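Local coordinates for protein TBC1 domain family member 22A (Homo sapiens, PDB 2QFZ) that probably acts as a GTPase-activating protein for Rab-family GTPases through the TBC domain that makes up this fragment, at residues R106-H109 with I110-R114; A181-L184 with C185-A189; R233-Q237 with H238-Y242; L253-E257 with V258-C262. One frame throughout, in Å; residues are numbered along the deposited sequence. Where two conformers were deposited one is given.

Overall arrangement
All four contacts are local, each made within one continuous stretch, mostly between residues three to five apart, and all belong to the all-helical Rab-GAP TBC domain. Along the chain they run in series. Interaction 1 covers the end of helix 102-111, interaction 2 the first turns of helix 181-200, interaction 3 the end of helix 229-237, and interaction 4 the turn between helices 242-251 and 260-270. Interactions 2 and 3 lie on opposite sides of the chain's centre, their own centres about 47 Å apart. Interaction 4 is the most central, about 20 Å from interaction 1 and 24 Å from interaction 3, centre to centre. Interaction 1 holds the probable arginine finger of the TBC domain.

Interaction 1: residues R106-H109 with I110-R114; sequences RQIH and IDIPR
Ile108 and Ile112 stand one helical turn apart with their side chains side by side and pointing the same way, CG2 of Ile108 lying 3.6 Å from CG1 of Ile112. The Ile112 branch reaches back because its CG1 sits beside the backbone N and anti to the carbonyl carbon (chi1 -65°). Branched hydrocarbon suits this face, which is laid against helix 124-140 at Thr127 and Leu134. His109 and Pro113 meet differently: their side chains cross at about a right angle, and CG of the proline comes to the edge of the imidazole, 4.0 Å from ND1. Beneath them the bond from Ile112 N to Ile108 O, 3.0 Å and nearly straight at 168°, is followed by Pro113, whose nitrogen has no hydrogen to give to His109 O, and the chain goes on in a short 3-10 segment, closed by Arg114 N to Asp111 O. On another side of the helix the carboxylate of Asp111 folds back over the preceding turn, its CG 3.5 Å from Gln107 O. Its OD2 is hydrogen-bonded to the hydroxyl of Tyr146, while OD1 lies 3.3 Å from NH1 of Arg114, well out of the guanidinium plane, an attraction of charges alone. Ile108, Asp111 and Arg114 have the spacing of the IxxDxxR motif of TBC domains, in which the arginine serves as the arginine finger, as Arg114 probably does here.

Interaction 2: residues A181-L184 with C185-A189; sequences AEVL and CNIEA
Ile187 lays its CD1 methyl against Val183, 4.1 Å from CG1, the two side chains meeting at a slant one turn apart on the helix. The terminal methyl gets there because CG1 of the isoleucine is beside its backbone N (chi1 -69°), which sends that branch back toward the start of the helix. A second, looser neighbour is Leu184, whose CD1 comes within 4.4 Å of the same CD1 of Ile187; together the three aliphatic residues make an apolar strip suited to packing on other helices. Under the strip, Ile187 N gives its hydrogen to Val183 O at 3.0 Å. Similar backbone bonds tie Cys185 N to Ala181 O and Glu188 N to Leu184 O, so the first turns of helix 181-200 are regular from the outset. Asn186 stands away from the strip, and its carboxamide lies alongside the backbone of the turn before it, CG 3.5 Å from Glu182 O. Glu188 instead extends its chain fully, which carries the carboxylate clear of its own helix: OE1 makes a salt bridge with Arg132 and OE2 a hydrogen bond with the hydroxyl of Tyr85, which probably offsets the cost of burying this acid. The segment is thus packed among three helices: Ile187 and Leu184 on helix 150-162, Asn186 and Ala189 on helix 74-91, and Leu184 also, with Glu188, on helix 124-140.

Interaction 3: residues R233-Q237 with H238-Y242; sequences RHLDQ and HEVRY
A Schellman motif ends helix 229-237: Val240 N reaches back to Leu235 O at 2.9 Å, and Glu239 N to Asp236 O at 3.1 Å. Glu239 is its C-prime residue and takes the positive phi, 60°, that turns the chain out of the helix. Here His238 gives the cap an extra tie. Both its backbone N and its ring ND1 donate to His234 O, the ring nitrogen at 2.9 Å, and they arrive from opposite faces of the carbonyl plane. The in-plane acceptor holds the rotation of the His238 imidazole, and since a carbonyl can only accept, ND1 must carry the hydrogen. With CG beside the backbone N (chi1 -62°) the ring folds back along the helix and comes over one face of the His234 ring, ND1 near its centre and the planes inclined at 43°. A leucine in place of His238 has no ring nitrogen to donate, and would probably leave His234 O with its backbone donor alone and the cap less firmly tied. Around the cap, Val240 packs on helix 302-309 and His234 on helix 293-298. Leu235, pointing to another side, reaches Tyr242, farther along the chain, whose hydroxyl is hydrogen-bonded to His232 ND1. CD1 of Leu235 stands over the face of the Tyr242 ring, 4.2 Å from its centroid.

Interaction 4: residues L253-E257 with V258-C262; sequences LLMRE and VPLRC
Leu254 O takes hydrogens from two backbone nitrogens in succession: Glu257 N at 2.9 Å, which closes a type I turn over Met255 and Arg256, and Val258 N at 3.3 Å, a weak bond with an angle of 130°. Val258 leans on this turn. With CG1 anti to the carbonyl carbon (chi1 -60°), CG2 falls between the backbone N and the carbonyl carbon, the crowded position, and comes 3.6 Å from Leu254 O, while CG1 rests 3.4 Å from the carbonyl carbon of Glu257. A small branched side chain can thus cover the turn in this buried setting. A glycine here lacks both methyls, and would probably open a gap over Leu254 O and let the backbone turn more freely ahead of Pro259, the N-cap residue of the next helix. Across the turn, Met255 and Leu260 meet by their terminal methyls, CE to CD1 4.2 Å. The charged residues of the turn have partners farther off: Arg256 forms a salt bridge with Asp152, and Glu257 with Arg248. The turn connects helix 242-251 with helix 260-270, while Leu254 packs on helix 276-291 and both Met255 and Leu260 lie against helix 150-162.

Interaction 1: residues R106-H109 with I110-R114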
loop_
_atom_site.group_PDB
_atom_site.type_symbol
_atom_site.label_atom_id
_atom_site.label_comp_id
_atom_site.label_asym_id
_atom_site.label_seq_id
_atom_site.Cartn_x
_atom_site.Cartn_y
_atom_site.Cartn_z
ATOM N N ARG A 106 -16.284 5.670 16.080
ATOM C CA ARG A 106 -15.499 5.585 17.319
ATOM C C ARG A 106 -14.263 4.737 17.108
ATOM O O ARG A 106 -13.171 5.127 17.553
ATOM C CB ARG A 106 -16.309 5.030 18.506
ATOM C CG ARG A 106 -15.567 5.206 19.860
ATOM C CD ARG A 106 -16.283 4.530 21.055
ATOM N NE ARG A 106 -15.622 4.876 22.326
ATOM C CZ ARG A 106 -14.711 4.127 22.955
ATOM N NH1 ARG A 106 -14.326 2.954 22.462
ATOM N NH2 ARG A 106 -14.176 4.557 24.093
ATOM N N GLN A 107 -14.412 3.587 16.436
ATOM C CA GLN A 107 -13.237 2.786 16.065
ATOM C C GLN A 107 -12.204 3.612 15.265
ATOM O O GLN A 107 -10.985 3.564 15.551
ATOM C CB GLN A 107 -13.661 1.531 15.292
ATOM C CG GLN A 107 -14.293 0.425 16.162
ATOM C CD GLN A 107 -14.522 -0.859 15.380
ATOM O OE1 GLN A 107 -13.620 -1.706 15.267
ATOM N NE2 GLN A 107 -15.723 -1.003 14.810
ATOM N N ILE A 108 -12.677 4.395 14.289
ATOM C CA ILE A 108 -11.774 5.196 13.433
ATOM C C ILE A 108 -11.108 6.323 14.237
ATOM O O ILE A 108 -9.926 6.606 14.034
ATOM C CB ILE A 108 -12.499 5.766 12.167
ATOM C CG1 ILE A 108 -12.957 4.632 11.255
ATOM C CG2 ILE A 108 -11.609 6.794 11.427
ATOM C CD1 ILE A 108 -14.119 5.002 10.279
ATOM N N HIS A 109 -11.860 6.931 15.160
ATOM C CA HIS A 109 -11.350 8.033 16.023
ATOM C C HIS A 109 -10.261 7.578 16.983
ATOM O O HIS A 109 -9.414 8.369 17.389
ATOM C CB HIS A 109 -12.506 8.660 16.835
ATOM C CG HIS A 109 -12.256 10.077 17.284
ATOM N ND1 HIS A 109 -10.994 10.587 17.511
ATOM C CD2 HIS A 109 -13.121 11.084 17.566
ATOM C CE1 HIS A 109 -11.090 11.846 17.903
ATOM N NE2 HIS A 109 -12.369 12.175 17.941
ATOM N N ILE A 110 -10.276 6.302 17.356
ATOM C CA ILE A 110 -9.255 5.743 18.245
ATOM C C ILE A 110 -7.960 5.393 17.515
ATOM O O ILE A 110 -6.860 5.626 18.025
ATOM C CB ILE A 110 -9.794 4.494 18.956
ATOM C CG1 ILE A 110 -10.843 4.917 19.999
ATOM C CG2 ILE A 110 -8.652 3.692 19.619
ATOM C CD1 ILE A 110 -11.853 3.821 20.332
ATOM N N ASP A 111 -8.099 4.823 16.329
ATOM C CA ASP A 111 -6.957 4.379 15.527
ATOM C C ASP A 111 -6.223 5.512 14.838
ATOM O O ASP A 111 -5.002 5.558 14.907
ATOM C CB ASP A 111 -7.402 3.380 14.457
ATOM C CG ASP A 111 -7.863 2.038 15.049
ATOM O OD1 ASP A 111 -7.663 1.800 16.272
ATOM O OD2 ASP A 111 -8.436 1.244 14.279
ATOM N N ILE A 112 -6.956 6.411 14.169
ATOM C CA ILE A 112 -6.298 7.437 13.350
ATOM C C ILE A 112 -5.316 8.243 14.170
ATOM O O ILE A 112 -4.140 8.274 13.818
ATOM C CB ILE A 112 -7.288 8.363 12.525
ATOM C CG1 ILE A 112 -8.040 7.556 11.472
ATOM C CG2 ILE A 112 -6.543 9.544 11.876
ATOM C CD1 ILE A 112 -7.431 6.237 11.119
ATOM N N PRO A 113 -5.777 8.889 15.274
ATOM C CA PRO A 113 -4.878 9.684 16.135
ATOM C C PRO A 113 -3.550 9.071 16.570
ATOM O O PRO A 113 -2.614 9.819 16.819
ATOM C CB PRO A 113 -5.754 9.986 17.341
ATOM C CG PRO A 113 -7.106 10.166 16.726
ATOM C CD PRO A 113 -7.168 9.005 15.747
ATOM N N ARG A 114 -3.450 7.751 16.632
ATOM C CA ARG A 114 -2.227 7.089 17.108
ATOM C C ARG A 114 -1.497 6.306 16.013
ATOM O O ARG A 114 -0.632 5.470 16.324
ATOM C CB ARG A 114 -2.524 6.100 18.262
ATOM C CG ARG A 114 -3.820 6.302 19.094
ATOM C CD ARG A 114 -4.327 4.946 19.668
ATOM N NE ARG A 114 -4.341 3.917 18.625
ATOM C CZ ARG A 114 -4.746 2.654 18.780
ATOM N NH1 ARG A 114 -4.673 1.820 17.725
ATOM N NH2 ARG A 114 -5.232 2.218 19.956
#

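Interaction 2: residues A181-L184 with C185-A189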
loop_
_atom_site.group_PDB
_atom_site.type_symbol
_atom_site.label_atom_id
_atom_site.label_comp_id
_atom_site.label_asym_id
_atom_site.label_seq_id
_atom_site.Cartn_x
_atom_site.Cartn_y
_atom_site.Cartn_z
ATOM N N ALA A 181 -7.605 25.123 0.591
ATOM C CA ALA A 181 -8.705 24.205 0.899
ATOM C C ALA A 181 -9.290 23.466 -0.302
ATOM O O ALA A 181 -9.598 22.275 -0.221
ATOM C CB ALA A 181 -9.820 24.961 1.644
ATOM N N GLU A 182 -9.480 24.172 -1.401
ATOM C CA GLU A 182 -10.061 23.605 -2.617
ATOM C C GLU A 182 -9.149 22.476 -3.164
ATOM O O GLU A 182 -9.610 21.443 -3.632
ATOM C CB GLU A 182 -10.196 24.722 -3.658
ATOM C CG GLU A 182 -11.444 24.676 -4.533
ATOM C CD GLU A 182 -11.752 26.045 -5.135
ATOM O OE1 GLU A 182 -10.776 26.752 -5.486
ATOM O OE2 GLU A 182 -12.951 26.432 -5.236
ATOM N N VAL A 183 -7.847 22.702 -3.073
ATOM C CA VAL A 183 -6.842 21.786 -3.610
ATOM C C VAL A 183 -6.752 20.568 -2.724
ATOM O O VAL A 183 -6.714 19.445 -3.222
ATOM C CB VAL A 183 -5.462 22.449 -3.697
ATOM C CG1 VAL A 183 -4.356 21.365 -3.817
ATOM C CG2 VAL A 183 -5.430 23.450 -4.871
ATOM N N LEU A 184 -6.740 20.806 -1.411
ATOM C CA LEU A 184 -6.812 19.729 -0.389
ATOM C C LEU A 184 -8.075 18.793 -0.494
ATOM O O LEU A 184 -7.942 17.570 -0.320
ATOM C CB LEU A 184 -6.740 20.348 0.997
ATOM C CG LEU A 184 -5.899 19.741 2.104
ATOM C CD1 LEU A 184 -4.458 19.504 1.664
ATOM C CD2 LEU A 184 -5.980 20.665 3.323
ATOM N N CYS A 185 -9.274 19.342 -0.763
ATOM C CA CYS A 185 -10.455 18.504 -1.076
ATOM C C CYS A 185 -10.270 17.634 -2.307
ATOM O O CYS A 185 -10.790 16.505 -2.344
ATOM C CB CYS A 185 -11.718 19.337 -1.316
ATOM S SG CYS A 185 -12.178 20.284 0.071
ATOM N N ASN A 186 -9.605 18.188 -3.328
ATOM C CA ASN A 186 -9.319 17.453 -4.563
ATOM C C ASN A 186 -8.374 16.266 -4.316
ATOM O O ASN A 186 -8.609 15.171 -4.816
ATOM C CB ASN A 186 -8.736 18.354 -5.622
ATOM C CG ASN A 186 -9.798 19.213 -6.321
ATOM O OD1 ASN A 186 -11.006 19.115 -6.046
ATOM N ND2 ASN A 186 -9.344 20.044 -7.224
ATOM N N ILE A 187 -7.342 16.509 -3.529
ATOM C CA ILE A 187 -6.441 15.472 -3.060
ATOM C C ILE A 187 -7.161 14.377 -2.295
ATOM O O ILE A 187 -6.878 13.217 -2.508
ATOM C CB ILE A 187 -5.306 16.047 -2.180
ATOM C CG1 ILE A 187 -4.354 16.891 -3.030
ATOM C CG2 ILE A 187 -4.524 14.909 -1.495
ATOM C CD1 ILE A 187 -3.378 17.748 -2.210
ATOM N N GLU A 188 -8.090 14.757 -1.413
ATOM C CA GLU A 188 -8.871 13.826 -0.627
ATOM C C GLU A 188 -9.712 12.912 -1.510
ATOM O O GLU A 188 -9.744 11.666 -1.265
ATOM C CB GLU A 188 -9.734 14.551 0.443
ATOM C CG GLU A 188 -10.719 13.635 1.166
ATOM C CD GLU A 188 -11.622 14.321 2.189
ATOM O OE1 GLU A 188 -11.322 15.424 2.593
ATOM O OE2 GLU A 188 -12.627 13.713 2.624
ATOM N N ALA A 189 -10.367 13.488 -2.538
ATOM C CA ALA A 189 -11.151 12.693 -3.506
ATOM C C ALA A 189 -10.258 11.705 -4.260
ATOM O O ALA A 189 -10.599 10.549 -4.401
ATOM C CB ALA A 189 -11.881 13.605 -4.549
#

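Interaction 3: residues R233-Q237 with H238-Y242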
loop_
_atom_site.group_PDB
_atom_site.type_symbol
_atom_site.label_atom_id
_atom_site.label_comp_id
_atom_site.label_asym_id
_atom_site.label_seq_id
_atom_site.Cartn_x
_atom_site.Cartn_y
_atom_site.Cartn_z
ATOM N N ARG A 233 11.346 -24.970 8.708
ATOM C CA ARG A 233 11.492 -25.925 9.790
ATOM C C ARG A 233 11.992 -25.317 11.079
ATOM O O ARG A 233 11.584 -25.739 12.160
ATOM C CB ARG A 233 12.422 -27.077 9.384
ATOM C CG ARG A 233 11.943 -27.828 8.185
ATOM C CD ARG A 233 12.701 -29.110 7.962
ATOM N NE ARG A 233 12.095 -29.845 6.864
ATOM C CZ ARG A 233 12.477 -31.050 6.436
ATOM N NH1 ARG A 233 13.491 -31.691 7.015
ATOM N NH2 ARG A 233 11.826 -31.618 5.410
ATOM N N HIS A 234 12.872 -24.331 10.980
ATOM C CA HIS A 234 13.283 -23.596 12.142
ATOM C C HIS A 234 12.061 -22.884 12.802
ATOM O O HIS A 234 11.916 -22.874 14.046
ATOM C CB HIS A 234 14.396 -22.615 11.734
ATOM C CG HIS A 234 14.961 -21.810 12.857
ATOM N ND1 HIS A 234 15.996 -22.257 13.657
ATOM C CD2 HIS A 234 14.654 -20.568 13.296
ATOM C CE1 HIS A 234 16.292 -21.325 14.544
ATOM N NE2 HIS A 234 15.485 -20.295 14.353
ATOM N N LEU A 235 11.168 -22.310 11.997
ATOM C CA LEU A 235 9.966 -21.643 12.585
ATOM C C LEU A 235 9.147 -22.701 13.325
ATOM O O LEU A 235 8.714 -22.474 14.442
ATOM C CB LEU A 235 9.125 -20.919 11.531
ATOM C CG LEU A 235 9.810 -19.717 10.890
ATOM C CD1 LEU A 235 8.987 -19.177 9.759
ATOM C CD2 LEU A 235 10.112 -18.629 11.872
ATOM N N ASP A 236 8.959 -23.856 12.697
ATOM C CA ASP A 236 8.222 -24.998 13.296
ATOM C C ASP A 236 8.904 -25.515 14.540
ATOM O O ASP A 236 8.272 -25.714 15.578
ATOM C CB ASP A 236 8.121 -26.140 12.264
ATOM C CG ASP A 236 7.259 -27.343 12.750
ATOM O OD1 ASP A 236 6.107 -27.148 13.161
ATOM O OD2 ASP A 236 7.737 -28.513 12.672
ATOM N N GLN A 237 10.211 -25.735 14.431
ATOM C CA GLN A 237 11.040 -26.172 15.574
ATOM C C GLN A 237 10.842 -25.242 16.787
ATOM O O GLN A 237 10.772 -25.681 17.911
ATOM C CB GLN A 237 12.517 -26.237 15.117
ATOM C CG GLN A 237 13.504 -26.900 16.091
ATOM C CD GLN A 237 13.123 -28.353 16.431
ATOM O OE1 GLN A 237 12.657 -29.115 15.574
ATOM N NE2 GLN A 237 13.312 -28.726 17.686
ATOM N N HIS A 238 10.738 -23.947 16.563
ATOM C CA HIS A 238 10.633 -22.993 17.689
ATOM C C HIS A 238 9.213 -22.458 17.926
ATOM O O HIS A 238 9.041 -21.425 18.543
ATOM C CB HIS A 238 11.657 -21.874 17.474
ATOM C CG HIS A 238 13.056 -22.384 17.468
ATOM N ND1 HIS A 238 13.655 -22.895 16.332
ATOM C CD2 HIS A 238 13.934 -22.584 18.485
ATOM C CE1 HIS A 238 14.853 -23.358 16.650
ATOM N NE2 HIS A 238 15.046 -23.183 17.947
ATOM N N GLU A 239 8.208 -23.196 17.438
ATOM C CA GLU A 239 6.799 -22.933 17.695
ATOM C C GLU A 239 6.344 -21.557 17.223
ATOM O O GLU A 239 5.460 -20.985 17.824
ATOM C CB GLU A 239 6.484 -23.075 19.207
ATOM C CG GLU A 239 6.913 -24.421 19.838
ATOM C CD GLU A 239 5.939 -25.547 19.560
ATOM O OE1 GLU A 239 4.939 -25.310 18.844
ATOM O OE2 GLU A 239 6.165 -26.671 20.066
ATOM N N VAL A 240 6.937 -21.009 16.170
ATOM C CA VAL A 240 6.380 -19.786 15.581
ATOM C C VAL A 240 5.517 -20.169 14.391
ATOM O O VAL A 240 6.004 -20.832 13.469
ATOM C CB VAL A 240 7.479 -18.747 15.151
ATOM C CG1 VAL A 240 6.796 -17.484 14.563
ATOM C CG2 VAL A 240 8.380 -18.378 16.345
ATOM N N ARG A 241 4.236 -19.768 14.437
ATOM C CA ARG A 241 3.277 -19.977 13.352
ATOM C C ARG A 241 3.311 -18.783 12.405
ATOM O O ARG A 241 3.435 -17.658 12.852
ATOM C CB ARG A 241 1.846 -20.094 13.902
ATOM C CG ARG A 241 1.589 -21.338 14.731
ATOM C CD ARG A 241 0.159 -21.421 15.143
ATOM N NE ARG A 241 -0.157 -20.492 16.244
ATOM C CZ ARG A 241 -1.012 -19.490 16.173
ATOM N NH1 ARG A 241 -1.671 -19.214 15.043
ATOM N NH2 ARG A 241 -1.205 -18.750 17.237
ATOM N N TYR A 242 3.153 -18.994 11.100
ATOM C CA TYR A 242 3.222 -17.835 10.198
ATOM C C TYR A 242 2.202 -16.742 10.550
ATOM O O TYR A 242 2.498 -15.579 10.433
ATOM C CB TYR A 242 3.110 -18.238 8.725
ATOM C CG TYR A 242 4.311 -18.965 8.179
ATOM C CD1 TYR A 242 4.563 -20.300 8.524
ATOM C CD2 TYR A 242 5.143 -18.355 7.250
ATOM C CE1 TYR A 242 5.638 -20.976 7.994
ATOM C CE2 TYR A 242 6.229 -19.024 6.702
ATOM C CZ TYR A 242 6.474 -20.331 7.076
ATOM O OH TYR A 242 7.551 -20.998 6.535
#

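Interaction 4: residues L253-E257 with V258-C262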
loop_
_atom_site.group_PDB
_atom_site.type_symbol
_atom_site.label_atom_id
_atom_site.label_comp_id
_atom_site.label_asym_id
_atom_site.label_seq_id
_atom_site.Cartn_x
_atom_site.Cartn_y
_atom_site.Cartn_z
ATOM N N LEU A 253 -0.308 -4.619 4.326
ATOM C CA LEU A 253 0.536 -4.625 3.111
ATOM C C LEU A 253 2.003 -4.215 3.389
ATOM O O LEU A 253 2.593 -3.434 2.646
ATOM C CB LEU A 253 -0.060 -3.791 1.975
ATOM C CG LEU A 253 -1.344 -4.380 1.358
ATOM C CD1 LEU A 253 -1.806 -3.450 0.270
ATOM C CD2 LEU A 253 -1.183 -5.816 0.780
ATOM N N LEU A 254 2.573 -4.841 4.428
ATOM C CA LEU A 254 3.949 -4.641 4.902
ATOM C C LEU A 254 4.237 -3.245 5.396
ATOM O O LEU A 254 5.391 -2.980 5.790
ATOM C CB LEU A 254 4.993 -5.084 3.862
ATOM C CG LEU A 254 5.207 -6.606 3.788
ATOM C CD1 LEU A 254 5.893 -6.908 2.513
ATOM C CD2 LEU A 254 6.011 -7.164 5.048
ATOM N N MET A 255 3.202 -2.381 5.483
ATOM C CA MET A 255 3.421 -1.006 5.911
ATOM C C MET A 255 3.852 -0.868 7.343
ATOM O O MET A 255 4.428 0.151 7.694
ATOM C CB MET A 255 2.211 -0.132 5.683
ATOM C CG MET A 255 1.921 0.091 4.250
ATOM S SD MET A 255 0.597 1.244 4.017
ATOM C CE MET A 255 1.185 2.672 4.937
ATOM N N ARG A 256 3.581 -1.856 8.196
ATOM C CA ARG A 256 4.093 -1.767 9.586
ATOM C C ARG A 256 5.478 -2.351 9.706
ATOM O O ARG A 256 6.010 -2.378 10.787
ATOM C CB ARG A 256 3.161 -2.454 10.606
ATOM C CG ARG A 256 1.733 -1.880 10.693
ATOM C CD ARG A 256 1.647 -0.486 11.355
ATOM N NE ARG A 256 1.740 0.592 10.353
ATOM C CZ ARG A 256 2.624 1.594 10.350
ATOM N NH1 ARG A 256 3.566 1.726 11.308
ATOM N NH2 ARG A 256 2.569 2.477 9.361
ATOM N N GLU A 257 6.052 -2.862 8.617
ATOM C CA GLU A 257 7.353 -3.531 8.695
ATOM C C GLU A 257 8.464 -2.698 8.068
ATOM O O GLU A 257 9.624 -2.926 8.363
ATOM C CB GLU A 257 7.339 -4.917 8.049
ATOM C CG GLU A 257 6.031 -5.668 8.150
ATOM C CD GLU A 257 5.519 -5.795 9.571
ATOM O OE1 GLU A 257 6.351 -5.908 10.511
ATOM O OE2 GLU A 257 4.275 -5.781 9.747
ATOM N N VAL A 258 8.110 -1.727 7.234
ATOM C CA VAL A 258 9.101 -0.886 6.550
ATOM C C VAL A 258 8.687 0.579 6.589
ATOM O O VAL A 258 7.482 0.905 6.786
ATOM C CB VAL A 258 9.298 -1.299 5.090
ATOM C CG1 VAL A 258 9.791 -2.738 4.976
ATOM C CG2 VAL A 258 7.989 -1.053 4.278
ATOM N N PRO A 259 9.672 1.485 6.446
ATOM C CA PRO A 259 9.345 2.904 6.436
ATOM C C PRO A 259 8.452 3.330 5.218
ATOM O O PRO A 259 8.460 2.691 4.180
ATOM C CB PRO A 259 10.723 3.581 6.364
ATOM C CG PRO A 259 11.723 2.539 6.661
ATOM C CD PRO A 259 11.129 1.234 6.387
ATOM N N LEU A 260 7.710 4.416 5.373
ATOM C CA LEU A 260 6.756 4.876 4.349
ATOM C C LEU A 260 7.379 5.133 2.997
ATOM O O LEU A 260 6.785 4.833 1.967
ATOM C CB LEU A 260 6.000 6.131 4.841
ATOM C CG LEU A 260 4.912 6.687 3.881
ATOM C CD1 LEU A 260 3.848 5.585 3.497
ATOM C CD2 LEU A 260 4.248 7.930 4.476
ATOM N N ARG A 261 8.582 5.700 2.991
ATOM C CA ARG A 261 9.295 5.928 1.772
ATOM C C ARG A 261 9.538 4.612 1.048
ATOM O O ARG A 261 9.552 4.553 -0.195
ATOM C CB ARG A 261 10.620 6.629 2.072
ATOM C CG ARG A 261 11.571 5.819 3.022
ATOM C CD ARG A 261 12.944 6.438 3.149
ATOM N NE ARG A 261 13.819 5.573 3.957
ATOM C CZ ARG A 261 13.775 5.522 5.279
ATOM N NH1 ARG A 261 12.960 6.293 5.948
ATOM N NH2 ARG A 261 14.576 4.720 5.949
ATOM N N CYS A 262 9.729 3.535 1.811
ATOM C CA CYS A 262 9.857 2.223 1.192
ATOM C C CYS A 262 8.531 1.698 0.610
ATOM O O CYS A 262 8.523 1.056 -0.434
ATOM C CB CYS A 262 10.448 1.231 2.207
ATOM S SG CYS A 262 12.135 1.682 2.626
#